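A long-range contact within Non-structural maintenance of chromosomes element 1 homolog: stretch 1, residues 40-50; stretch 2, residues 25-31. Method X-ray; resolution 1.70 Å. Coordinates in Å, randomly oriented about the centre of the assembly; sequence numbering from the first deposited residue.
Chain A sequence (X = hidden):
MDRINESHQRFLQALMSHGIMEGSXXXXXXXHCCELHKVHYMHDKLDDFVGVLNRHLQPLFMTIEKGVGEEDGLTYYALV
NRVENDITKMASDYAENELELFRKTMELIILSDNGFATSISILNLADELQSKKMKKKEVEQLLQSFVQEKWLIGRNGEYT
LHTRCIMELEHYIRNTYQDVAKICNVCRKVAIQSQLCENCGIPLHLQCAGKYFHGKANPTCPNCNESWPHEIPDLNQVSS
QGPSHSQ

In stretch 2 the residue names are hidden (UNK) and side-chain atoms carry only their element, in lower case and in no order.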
# COMPACT_ATOMS: atom_id res chain seq x y z
N HIS A 40 3.18 -27.78 4.88
CA HIS A 40 1.99 -28.63 4.94
C HIS A 40 0.77 -27.80 5.33
O HIS A 40 0.74 -27.21 6.41
CB HIS A 40 2.19 -29.78 5.93
CG HIS A 40 1.08 -30.78 5.93
ND1 HIS A 40 1.23 -32.07 5.47
CD2 HIS A 40 -0.22 -30.66 6.30
CE1 HIS A 40 0.08 -32.71 5.56
NE2 HIS A 40 -0.82 -31.88 6.07
N TYR A 41 -0.23 -27.76 4.46
CA TYR A 41 -1.42 -26.95 4.72
C TYR A 41 -2.34 -27.68 5.69
O TYR A 41 -2.77 -28.80 5.41
CB TYR A 41 -2.18 -26.64 3.43
CG TYR A 41 -3.54 -26.02 3.68
CD1 TYR A 41 -3.66 -24.80 4.36
CD2 TYR A 41 -4.71 -26.64 3.25
CE1 TYR A 41 -4.90 -24.23 4.60
CE2 TYR A 41 -5.95 -26.08 3.48
CZ TYR A 41 -6.04 -24.87 4.16
OH TYR A 41 -7.26 -24.29 4.40
N MET A 42 -2.65 -27.03 6.81
CA MET A 42 -3.53 -27.59 7.83
C MET A 42 -4.74 -26.66 7.97
O MET A 42 -4.62 -25.57 8.54
CB MET A 42 -2.80 -27.75 9.16
CG MET A 42 -1.55 -28.60 9.06
SD MET A 42 -0.67 -28.73 10.64
CE MET A 42 0.65 -29.85 10.16
N HIS A 43 -5.89 -27.11 7.47
CA HIS A 43 -7.09 -26.30 7.48
C HIS A 43 -7.51 -25.88 8.89
O HIS A 43 -8.27 -24.91 9.03
CB HIS A 43 -8.25 -27.05 6.82
CG HIS A 43 -8.78 -28.18 7.65
ND1 HIS A 43 -8.36 -29.48 7.50
CD2 HIS A 43 -9.69 -28.19 8.65
CE1 HIS A 43 -8.99 -30.25 8.38
NE2 HIS A 43 -9.80 -29.48 9.09
N ASP A 44 -7.05 -26.60 9.92
CA ASP A 44 -7.48 -26.37 11.29
C ASP A 44 -6.53 -25.48 12.07
O ASP A 44 -6.70 -25.32 13.28
CB ASP A 44 -7.62 -27.72 12.03
CG ASP A 44 -6.33 -28.53 12.05
OD1 ASP A 44 -5.50 -28.40 11.12
OD2 ASP A 44 -6.11 -29.32 13.00
N LYS A 45 -5.52 -24.89 11.42
CA LYS A 45 -4.48 -24.19 12.14
C LYS A 45 -4.33 -22.73 11.70
O LYS A 45 -3.25 -22.16 11.83
CB LYS A 45 -3.14 -24.92 11.98
CG LYS A 45 -3.14 -26.34 12.55
CD LYS A 45 -3.56 -26.37 14.02
CE LYS A 45 -3.35 -27.77 14.62
NZ LYS A 45 -3.88 -27.88 16.02
N LEU A 46 -5.40 -22.11 11.19
CA LEU A 46 -5.29 -20.70 10.79
C LEU A 46 -5.00 -19.80 11.99
O LEU A 46 -4.22 -18.85 11.88
CB LEU A 46 -6.56 -20.24 10.07
CG LEU A 46 -6.66 -18.73 9.76
CD1 LEU A 46 -5.58 -18.26 8.80
CD2 LEU A 46 -8.02 -18.39 9.20
N ASP A 47 -5.63 -20.08 13.15
CA ASP A 47 -5.38 -19.24 14.33
C ASP A 47 -3.93 -19.30 14.75
O ASP A 47 -3.32 -18.27 15.09
CB ASP A 47 -6.27 -19.67 15.50
CG ASP A 47 -7.73 -19.31 15.30
OD1 ASP A 47 -8.09 -18.71 14.25
OD2 ASP A 47 -8.53 -19.62 16.21
N ASP A 48 -3.35 -20.51 14.77
CA ASP A 48 -1.93 -20.64 15.08
C ASP A 48 -1.08 -19.90 14.06
O ASP A 48 -0.07 -19.29 14.41
CB ASP A 48 -1.54 -22.12 15.11
CG ASP A 48 -2.06 -22.84 16.34
OD1 ASP A 48 -2.67 -22.19 17.22
OD2 ASP A 48 -1.85 -24.07 16.44
N PHE A 49 -1.48 -19.97 12.78
CA PHE A 49 -0.73 -19.33 11.71
C PHE A 49 -0.71 -17.81 11.91
O PHE A 49 0.36 -17.19 11.89
CB PHE A 49 -1.37 -19.70 10.37
CG PHE A 49 -0.66 -19.16 9.15
CD1 PHE A 49 0.39 -19.86 8.57
CD2 PHE A 49 -1.08 -17.98 8.55
CE1 PHE A 49 1.03 -19.38 7.44
CE2 PHE A 49 -0.44 -17.49 7.42
CZ PHE A 49 0.61 -18.20 6.87
N VAL A 50 -1.88 -17.22 12.11
CA VAL A 50 -1.95 -15.79 12.39
C VAL A 50 -1.24 -15.48 13.70
O VAL A 50 -0.56 -14.45 13.83
CB VAL A 50 -3.42 -15.31 12.40
CG1 VAL A 50 -3.56 -13.89 12.95
CG2 VAL A 50 -4.00 -15.37 10.99
N UNK A 25 -11.66 -15.06 2.00
CA UNK A 25 -10.46 -14.80 1.21
C UNK A 25 -9.18 -15.06 2.00
O UNK A 25 -8.17 -15.49 1.43
c UNK A 25 -10.46 -13.36 0.69
N UNK A 26 -9.20 -14.82 3.32
CA UNK A 26 -8.04 -15.08 4.16
C UNK A 26 -7.77 -16.58 4.28
O UNK A 26 -6.61 -17.02 4.25
c UNK A 26 -8.23 -14.43 5.54
c UNK A 26 -7.19 -14.96 6.54
c UNK A 26 -8.16 -12.91 5.41
N UNK A 27 -8.83 -17.39 4.42
CA UNK A 27 -8.62 -18.83 4.46
C UNK A 27 -8.01 -19.33 3.15
O UNK A 27 -7.11 -20.17 3.16
n UNK A 27 -13.52 -18.15 7.10
n UNK A 27 -12.80 -19.88 5.74
c UNK A 27 -13.67 -18.91 6.02
n UNK A 27 -14.70 -18.70 5.22
c UNK A 27 -9.95 -19.54 4.77
c UNK A 27 -10.41 -19.35 6.22
c UNK A 27 -11.63 -20.21 6.56
N UNK A 28 -8.48 -18.80 2.01
CA UNK A 28 -7.91 -19.20 0.73
C UNK A 28 -6.48 -18.72 0.59
O UNK A 28 -5.63 -19.44 0.04
c UNK A 28 -8.77 -18.66 -0.42
N UNK A 29 -6.18 -17.52 1.09
CA UNK A 29 -4.81 -17.01 1.06
C UNK A 29 -3.88 -17.88 1.90
O UNK A 29 -2.77 -18.20 1.48
c UNK A 29 -3.55 -13.52 2.42
c UNK A 29 -2.74 -14.81 0.39
c UNK A 29 -3.43 -14.91 1.74
c UNK A 29 -4.80 -15.55 1.55
N UNK A 30 -4.32 -18.26 3.10
CA UNK A 30 -3.53 -19.15 3.95
C UNK A 30 -3.16 -20.42 3.20
O UNK A 30 -1.99 -20.82 3.16
n UNK A 30 -2.39 -21.75 7.32
c UNK A 30 -2.41 -20.69 6.45
c UNK A 30 -3.62 -22.17 7.52
c UNK A 30 -4.34 -19.47 5.21
n UNK A 30 -4.44 -21.42 6.81
c UNK A 30 -3.70 -20.48 6.11
N UNK A 31 -4.16 -21.07 2.60
CA UNK A 31 -3.92 -22.29 1.83
C UNK A 31 -2.93 -22.04 0.71
O UNK A 31 -1.98 -22.81 0.51
n UNK A 31 -6.28 -25.82 -0.74
c UNK A 31 -6.40 -24.68 0.15
c UNK A 31 -5.23 -22.81 1.25
c UNK A 31 -7.31 -26.54 -1.17
n UNK A 31 -7.10 -27.57 -1.98
n UNK A 31 -8.54 -26.24 -0.78
c UNK A 31 -5.05 -24.13 0.51
O HOH W 1 -7.12 -21.71 5.99

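Position 25 carries a single side-chain carbon, out of reach of stretch 1; one carbon and nothing beyond it is Ala 25.

Position 26 has three carbons, two of them branching from CB, and one branch carbon reaches the Leu 46 side chain. Branching at CB with carbon alone identifies Val 26. Its CG1 lies 4.3 Å from Leu 46 CD1, an apolar contact made although the CA-to-CB bond points sideways.

Position 27 has three carbons in a row, a nitrogen, and then a carbon bearing two more nitrogens; a chain carbon lies against Leu 46. The guanidinium makes it Arg 27. Its closest approach is aliphatic, Arg 27 CG to Leu 46 CD2 at 3.9 Å.

Position 28 again has one carbon, directed away from stretch 1 and touching nothing there: Ala 28.

Position 29 has four carbons, forked at the second, and none touches stretch 1. The pattern is that of leucine, and Leu 29 is buried elsewhere in the structure.

Position 30 has one carbon leading to a five-membered ring of three carbons and two nitrogens, which meets Tyr 41, Met 42, Leu 46 and Phe 49. An imidazole makes this His 30. Its CA-to-CB bond points toward stretch 1, and the residue has 133 Å² covered there, the largest share of any in the contact. Tyr 41 turns its edge to the His 30 face, with centroids 5.3 Å apart and planes at 69°. The Phe 49 ring lies closer, centroids 4.4 Å apart, but its 45° interplanar angle makes the pair oblique. Met 42 O approaches the imidazole edge, 3.7 Å from His 30 CE1, while Leu 46 CD1 sits 3.9 Å from His 30 ND1.

Position 31 repeats the pattern of three carbons, a nitrogen and a carbon with two further nitrogens, and its chain passes over the Tyr 41 face: Arg 31. Its CG stands 3.7 Å from the Tyr 41 ring centroid and 11° off the ring normal, a CH-pi contact.

The contact works by packing, since no direct hydrogen bond joins the stretches. A type I turn from Met 42 to Lys 45 leads from the Tyr 41 segment into the helix bearing Leu 46 and Phe 49, so the imidazole is met from both parts of stretch 1. One water supplies the polar link: it donates to Arg 27 O at 3.2 Å and hydrogen-bonds to His 30 ND1 at 2.8 Å and Tyr 41 OH at 3.0 Å. In total, 457 Å² is buried, with the two helix directions at 77°.

Stretch 2, residues 25-31: AVRALHR
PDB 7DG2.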